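Local coordinates for protein K5 lyase (Enterobacteria phage k1-5, PDB 2X3H) that probably cleaves the K5 capsular polysaccharide of its bacterial host by elimination, acting as a trimeric tail spike lyase, at residues A[489-493]-A[494-498]; A[532-535]-A[536-540]. One frame throughout, in Å; residues are numbered along the deposited sequence.

Contact 1. Residues A[489-493]-A[494-498]; sequences SLTNG and NVRLS
A two-residue beta hairpin with a type I' turn joins strands 485-491 and 494-498, and S489, T491, N494 and R496 meet across it on one face. T491 and N494 close the turn. T491 N donates to N494 O at 2.9 Å. The return bond, from N494 N to T491 O, is longer at 3.2 Å. S489 and R496 form the next hydrogen-bonded pair, with R496 N 2.8 Å from S489 O. L490 and V495 point to the other face, where both pack on R486 of the second subunit.

The R496 side chain runs extended and crosses T491 at about a right angle. T491 CG2 sits over one face of the guanidinium, 3.6 Å from R496 NH1. With chi1 at -61°, T491 directs CG2 anti to the backbone N and OG1 beside it. There T491 OG1 and S489 OG share a 2.8 Å hydrogen bond whose direction is open. One water links S489 OG to R496 O. A second donates to T491 O and accepts from N494 ND2, with a weak bond from R496 NE. N492 and G493 take the left-handed backbone angles (phi 54° and 86°) of the two central positions, as is typical of type I' turns in tight antiparallel hairpins.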
ATOM      1  N   SER A 489       9.715 -40.009 -21.890  1.00  4.07           N
ATOM      2  CA  SER A 489       8.927 -39.180 -22.793  1.00  4.20           C
ATOM      3  C   SER A 489       7.721 -39.908 -23.361  1.00  5.17           C
ATOM      4  O   SER A 489       7.676 -41.138 -23.373  1.00  5.39           O
ATOM      5  CB  SER A 489       9.792 -38.662 -23.944  1.00  5.34           C
ATOM      6  OG  SER A 489      10.199 -39.722 -24.799  1.00  5.68           O
ATOM      7  N   LEU A 490       6.747 -39.117 -23.814  1.00  3.66           N
ATOM      8  CA  LEU A 490       5.618 -39.604 -24.598  1.00  4.48           C
ATOM      9  C   LEU A 490       5.819 -39.049 -26.011  1.00  4.96           C
ATOM     10  O   LEU A 490       5.578 -37.865 -26.282  1.00  5.16           O
ATOM     11  CB  LEU A 490       4.296 -39.118 -23.972  1.00  4.37           C
ATOM     12  CG  LEU A 490       3.010 -39.460 -24.724  1.00  6.11           C
ATOM     13  CD1 LEU A 490       2.944 -40.967 -25.065  1.00  6.71           C
ATOM     14  CD2 LEU A 490       1.774 -38.994 -23.947  1.00  6.54           C
ATOM     15  N   THR A 491       6.277 -39.932 -26.894  1.00  6.03           N
ATOM     16  CA  THR A 491       6.826 -39.573 -28.192  1.00  7.04           C
ATOM     17  C   THR A 491       6.143 -40.424 -29.253  1.00  7.92           C
ATOM     18  O   THR A 491       6.198 -41.656 -29.193  1.00  7.97           O
ATOM     19  CB  THR A 491       8.322 -39.912 -28.223  1.00  7.71           C
ATOM     20  OG1 THR A 491       9.001 -39.152 -27.212  1.00  8.49           O
ATOM     21  CG2 THR A 491       8.928 -39.626 -29.615  1.00  9.09           C
ATOM     22  N   ASN A 492       5.484 -39.782 -30.218  1.00  7.95           N
ATOM     23  CA  ASN A 492       4.718 -40.539 -31.228  1.00  9.03           C
ATOM     24  C   ASN A 492       3.711 -41.502 -30.596  1.00  7.98           C
ATOM     25  O   ASN A 492       3.407 -42.572 -31.157  1.00  8.50           O
ATOM     26  CB  ASN A 492       5.648 -41.326 -32.156  1.00 11.60           C
ATOM     27  CG  ASN A 492       6.635 -40.436 -32.884  1.00 13.82           C
ATOM     28  OD1 ASN A 492       6.345 -39.271 -33.164  1.00 15.46           O
ATOM     29  ND2 ASN A 492       7.810 -40.985 -33.199  1.00 15.92           N
ATOM     30  N   GLY A 493       3.203 -41.129 -29.422  1.00  6.43           N
ATOM     31  CA  GLY A 493       2.129 -41.874 -28.770  1.00  6.49           C
ATOM     32  C   GLY A 493       2.556 -43.049 -27.897  1.00  6.31           C
ATOM     33  O   GLY A 493       1.702 -43.790 -27.412  1.00  6.40           O
ATOM     34  N   ASN A 494       3.867 -43.218 -27.693  1.00  6.13           N
ATOM     35  CA  ASN A 494       4.386 -44.282 -26.816  1.00  5.31           C
ATOM     36  C   ASN A 494       5.358 -43.720 -25.784  1.00  4.71           C
ATOM     37  O   ASN A 494       6.067 -42.741 -26.052  1.00  5.83           O
ATOM     38  CB  ASN A 494       5.172 -45.326 -27.624  1.00  5.72           C
ATOM     39  CG  ASN A 494       4.365 -45.933 -28.742  1.00  6.48           C
ATOM     40  OD1 ASN A 494       3.355 -46.592 -28.511  1.00  6.93           O
ATOM     41  ND2 ASN A 494       4.823 -45.729 -29.970  1.00 10.30           N
ATOM     42  N   VAL A 495       5.447 -44.380 -24.629  1.00  3.87           N
ATOM     43  CA  VAL A 495       6.536 -44.054 -23.683  1.00  4.56           C
ATOM     44  C   VAL A 495       7.904 -44.476 -24.246  1.00  4.83           C
ATOM     45  O   VAL A 495       8.041 -45.583 -24.787  1.00  5.08           O
ATOM     46  CB  VAL A 495       6.306 -44.728 -22.308  1.00  4.31           C
ATOM     47  CG1 VAL A 495       7.527 -44.545 -21.400  1.00  4.93           C
ATOM     48  CG2 VAL A 495       5.034 -44.154 -21.637  1.00  5.29           C
ATOM     49  N   ARG A 496       8.886 -43.575 -24.158  1.00  5.33           N
ATOM     50  CA  ARG A 496      10.289 -43.919 -24.433  1.00  4.55           C
ATOM     51  C   ARG A 496      11.160 -43.647 -23.212  1.00  5.17           C
ATOM     52  O   ARG A 496      11.047 -42.585 -22.584  1.00  5.04           O
ATOM     53  CB  ARG A 496      10.841 -43.153 -25.642  1.00  5.22           C
ATOM     54  CG  ARG A 496      10.228 -43.559 -26.968  1.00  5.22           C
ATOM     55  CD  ARG A 496      10.922 -42.842 -28.110  1.00  7.30           C
ATOM     56  NE  ARG A 496      10.361 -43.250 -29.390  1.00  7.87           N
ATOM     57  CZ  ARG A 496      10.712 -42.725 -30.561  1.00  8.58           C
ATOM     58  NH1 ARG A 496      11.624 -41.760 -30.615  1.00  8.96           N
ATOM     59  NH2 ARG A 496      10.139 -43.166 -31.678  1.00 10.51           N
ATOM     60  N   LEU A 497      12.017 -44.614 -22.888  1.00  4.87           N
ATOM     61  CA  LEU A 497      12.957 -44.502 -21.762  1.00  4.54           C
ATOM     62  C   LEU A 497      14.390 -44.445 -22.300  1.00  5.10           C
ATOM     63  O   LEU A 497      14.849 -45.384 -22.949  1.00  5.62           O
ATOM     64  CB  LEU A 497      12.802 -45.718 -20.852  1.00  5.81           C
ATOM     65  CG  LEU A 497      11.381 -46.101 -20.418  1.00  6.95           C
ATOM     66  CD1 LEU A 497      11.412 -47.451 -19.692  1.00  7.15           C
ATOM     67  CD2 LEU A 497      10.827 -45.027 -19.501  1.00  8.67           C
ATOM     68  N   SER A 498      15.098 -43.346 -22.041  1.00  4.09           N
ATOM     69  CA  SER A 498      16.464 -43.182 -22.567  1.00  4.62           C
ATOM     70  C   SER A 498      17.436 -44.192 -21.988  1.00  5.29           C
ATOM     71  O   SER A 498      17.532 -44.329 -20.765  1.00  5.55           O
ATOM     72  CB  SER A 498      16.981 -41.780 -22.248  1.00  4.75           C
ATOM     73  OG  SER A 498      16.296 -40.804 -23.010  1.00  5.99           O
TER
HETATM   74  O   HOH W   1      12.618 -40.587 -23.913  1.00  7.95           O
HETATM   75  O   HOH W   2       7.159 -44.060 -30.034  1.00 12.11           O

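Contact 2. Residues A[532-535]-A[536-540]; sequences GFTQ and AAFTV
T534 and A536 meet where strand 531-534 ends and the chain bends toward strand 539-540, close to the C terminus. The T534 side chain points toward the residues that follow it. T534 CB lies 3.6 Å from A536 O and 3.8 Å from F538 CE1, so the branch point already touches both partners. From CB the two branches part. OG1 is anti to the backbone N (chi1 -178°), which carries the hydroxyl forward to the bend. There T534 OG1 donates a hydrogen bond of 2.7 Å to A536 O. The donor is tilted 31° from the carbonyl plane. The same rotation swings T534 CG2 against that oxygen, 3.3 Å from A536 O. T534 CG2 is also 4.3 Å from A537 CA. The A536 carbonyl oxygen is thus met by the hydroxyl and the methyl of one threonine.

The hydroxyl has a second neighbour. The F538 ring presents its edge, and T534 OG1 lies in the ring plane, 3.4 Å from F538 CE1. This is a contact with the rim of the ring and not with its face. F538 also meets F538 of both other subunits edge-to-face, so the three rings gather where the chains come together. G532, T539 and V540 pair in parallel with a strand of the third subunit, and F533 and T534 with one of the second.

T534 is buried, while A536 and A537 are exposed. The T534 hydroxyl is satisfied as a donor by A536 O, and its oxygen sits beside the F538 edge. This is consistent with a weakly polar attraction between that oxygen and the hydrogen on CE1, which would link the bend to the phenylalanine at the trimer interface.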
ATOM      1  N   GLY A 532      12.868 -66.393 -16.549  1.00  6.67           N
ATOM      2  CA  GLY A 532      11.717 -65.642 -17.046  1.00  7.24           C
ATOM      3  C   GLY A 532      10.665 -66.582 -17.592  1.00  7.18           C
ATOM      4  O   GLY A 532      10.848 -67.804 -17.583  1.00  8.14           O
ATOM      5  N   PHE A 533       9.571 -66.013 -18.087  1.00  6.23           N
ATOM      6  CA  PHE A 533       8.445 -66.806 -18.547  1.00  6.84           C
ATOM      7  C   PHE A 533       7.906 -66.202 -19.826  1.00  7.03           C
ATOM      8  O   PHE A 533       7.621 -65.003 -19.882  1.00  5.96           O
ATOM      9  CB  PHE A 533       7.352 -66.812 -17.476  1.00  8.24           C
ATOM     10  CG  PHE A 533       7.751 -67.548 -16.227  1.00  8.72           C
ATOM     11  CD1 PHE A 533       8.549 -66.938 -15.284  1.00  9.67           C
ATOM     12  CD2 PHE A 533       7.352 -68.856 -16.024  1.00 10.48           C
ATOM     13  CE1 PHE A 533       8.943 -67.622 -14.137  1.00 10.57           C
ATOM     14  CE2 PHE A 533       7.736 -69.540 -14.888  1.00 10.88           C
ATOM     15  CZ  PHE A 533       8.533 -68.921 -13.947  1.00 10.65           C
ATOM     16  N   THR A 534       7.777 -67.036 -20.853  1.00  6.76           N
ATOM     17  CA  THR A 534       7.329 -66.578 -22.170  1.00  6.69           C
ATOM     18  C   THR A 534       6.454 -67.665 -22.781  1.00  7.11           C
ATOM     19  O   THR A 534       6.770 -68.851 -22.660  1.00  7.24           O
ATOM     20  CB  THR A 534       8.523 -66.267 -23.096  1.00  6.82           C
ATOM     21  OG1 THR A 534       8.063 -65.785 -24.367  1.00  8.01           O
ATOM     22  CG2 THR A 534       9.434 -67.494 -23.289  1.00  7.28           C
ATOM     23  N   GLN A 535       5.347 -67.268 -23.401  1.00  7.68           N
ATOM     24  CA  GLN A 535       4.389 -68.253 -23.907  1.00  8.93           C
ATOM     25  C   GLN A 535       4.968 -69.040 -25.081  1.00  9.59           C
ATOM     26  O   GLN A 535       4.752 -70.252 -25.204  1.00 10.16           O
ATOM     27  CB  GLN A 535       3.075 -67.561 -24.283  1.00 10.44           C
ATOM     28  CG  GLN A 535       1.943 -68.507 -24.636  1.00 12.05           C
ATOM     29  CD  GLN A 535       0.590 -67.843 -24.459  1.00 13.42           C
ATOM     30  OE1 GLN A 535       0.187 -67.504 -23.336  1.00 13.28           O
ATOM     31  NE2 GLN A 535      -0.112 -67.640 -25.565  1.00 14.96           N
ATOM     32  N   ALA A 536       5.707 -68.339 -25.941  1.00  8.92           N
ATOM     33  CA  ALA A 536       6.471 -68.958 -27.026  1.00  9.15           C
ATOM     34  C   ALA A 536       7.954 -68.644 -26.831  1.00  8.64           C
ATOM     35  O   ALA A 536       8.309 -67.533 -26.429  1.00  9.16           O
ATOM     36  CB  ALA A 536       6.007 -68.409 -28.348  1.00  9.42           C
ATOM     37  N   ALA A 537       8.826 -69.609 -27.115  1.00  9.00           N
ATOM     38  CA  ALA A 537      10.259 -69.369 -27.041  1.00  8.81           C
ATOM     39  C   ALA A 537      10.634 -68.127 -27.859  1.00  8.38           C
ATOM     40  O   ALA A 537      10.047 -67.864 -28.910  1.00  9.41           O
ATOM     41  CB  ALA A 537      11.012 -70.594 -27.552  1.00 10.54           C
ATOM     42  N   PHE A 538      11.611 -67.355 -27.390  1.00  8.62           N
ATOM     43  CA  PHE A 538      12.051 -66.190 -28.159  1.00  8.89           C
ATOM     44  C   PHE A 538      12.568 -66.616 -29.537  1.00  9.07           C
ATOM     45  O   PHE A 538      13.185 -67.682 -29.702  1.00  9.15           O
ATOM     46  CB  PHE A 538      13.131 -65.406 -27.413  1.00  9.03           C
ATOM     47  CG  PHE A 538      12.601 -64.495 -26.314  1.00  9.09           C
ATOM     48  CD1 PHE A 538      11.328 -64.661 -25.783  1.00  9.17           C
ATOM     49  CD2 PHE A 538      13.416 -63.505 -25.781  1.00  9.26           C
ATOM     50  CE1 PHE A 538      10.854 -63.827 -24.763  1.00  8.57           C
ATOM     51  CE2 PHE A 538      12.956 -62.676 -24.757  1.00  9.31           C
ATOM     52  CZ  PHE A 538      11.677 -62.842 -24.250  1.00  8.85           C
ATOM     53  N   THR A 539      12.288 -65.781 -30.524  1.00  8.96           N
ATOM     54  CA  THR A 539      12.720 -66.014 -31.894  1.00  9.40           C
ATOM     55  C   THR A 539      14.130 -65.488 -32.119  1.00  9.75           C
ATOM     56  O   THR A 539      14.441 -64.328 -31.813  1.00  8.79           O
ATOM     57  CB  THR A 539      11.753 -65.305 -32.853  1.00  9.82           C
ATOM     58  OG1 THR A 539      10.419 -65.791 -32.625  1.00 11.44           O
ATOM     59  CG2 THR A 539      12.175 -65.509 -34.297  1.00 10.01           C
ATOM     60  N   VAL A 540      15.002 -66.340 -32.642  1.00 10.26           N
ATOM     61  CA  VAL A 540      16.361 -65.931 -32.939  1.00 11.37           C
ATOM     62  C   VAL A 540      16.430 -65.422 -34.369  1.00 12.23           C
ATOM     63  O   VAL A 540      16.196 -66.178 -35.310  1.00 13.47           O
ATOM     64  CB  VAL A 540      17.344 -67.103 -32.746  1.00 12.39           C
ATOM     65  CG1 VAL A 540      18.741 -66.694 -33.149  1.00 13.23           C
ATOM     66  CG2 VAL A 540      17.310 -67.594 -31.300  1.00 11.87           C
TER

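How the contacts relate
The chain enters from the N terminus through the long run of parallel strands and reaches both contacts only near its C-terminal end. Contact 1 comes first and closes the hairpin of strands 485-491 and 494-498, inside an antiparallel sheet that continues through strands 504-507 and 511-514. Contact 2 follows in series and turns the chain between strands 531-534 and 539-540. Neither nests in nor crosses the other. Their centres are 25 Å apart, and their nearest atoms are about 16 Å apart, so they do not touch. Both reach the second and third subunits: contact 1 by packing, contact 2 also by strand pairing between chains.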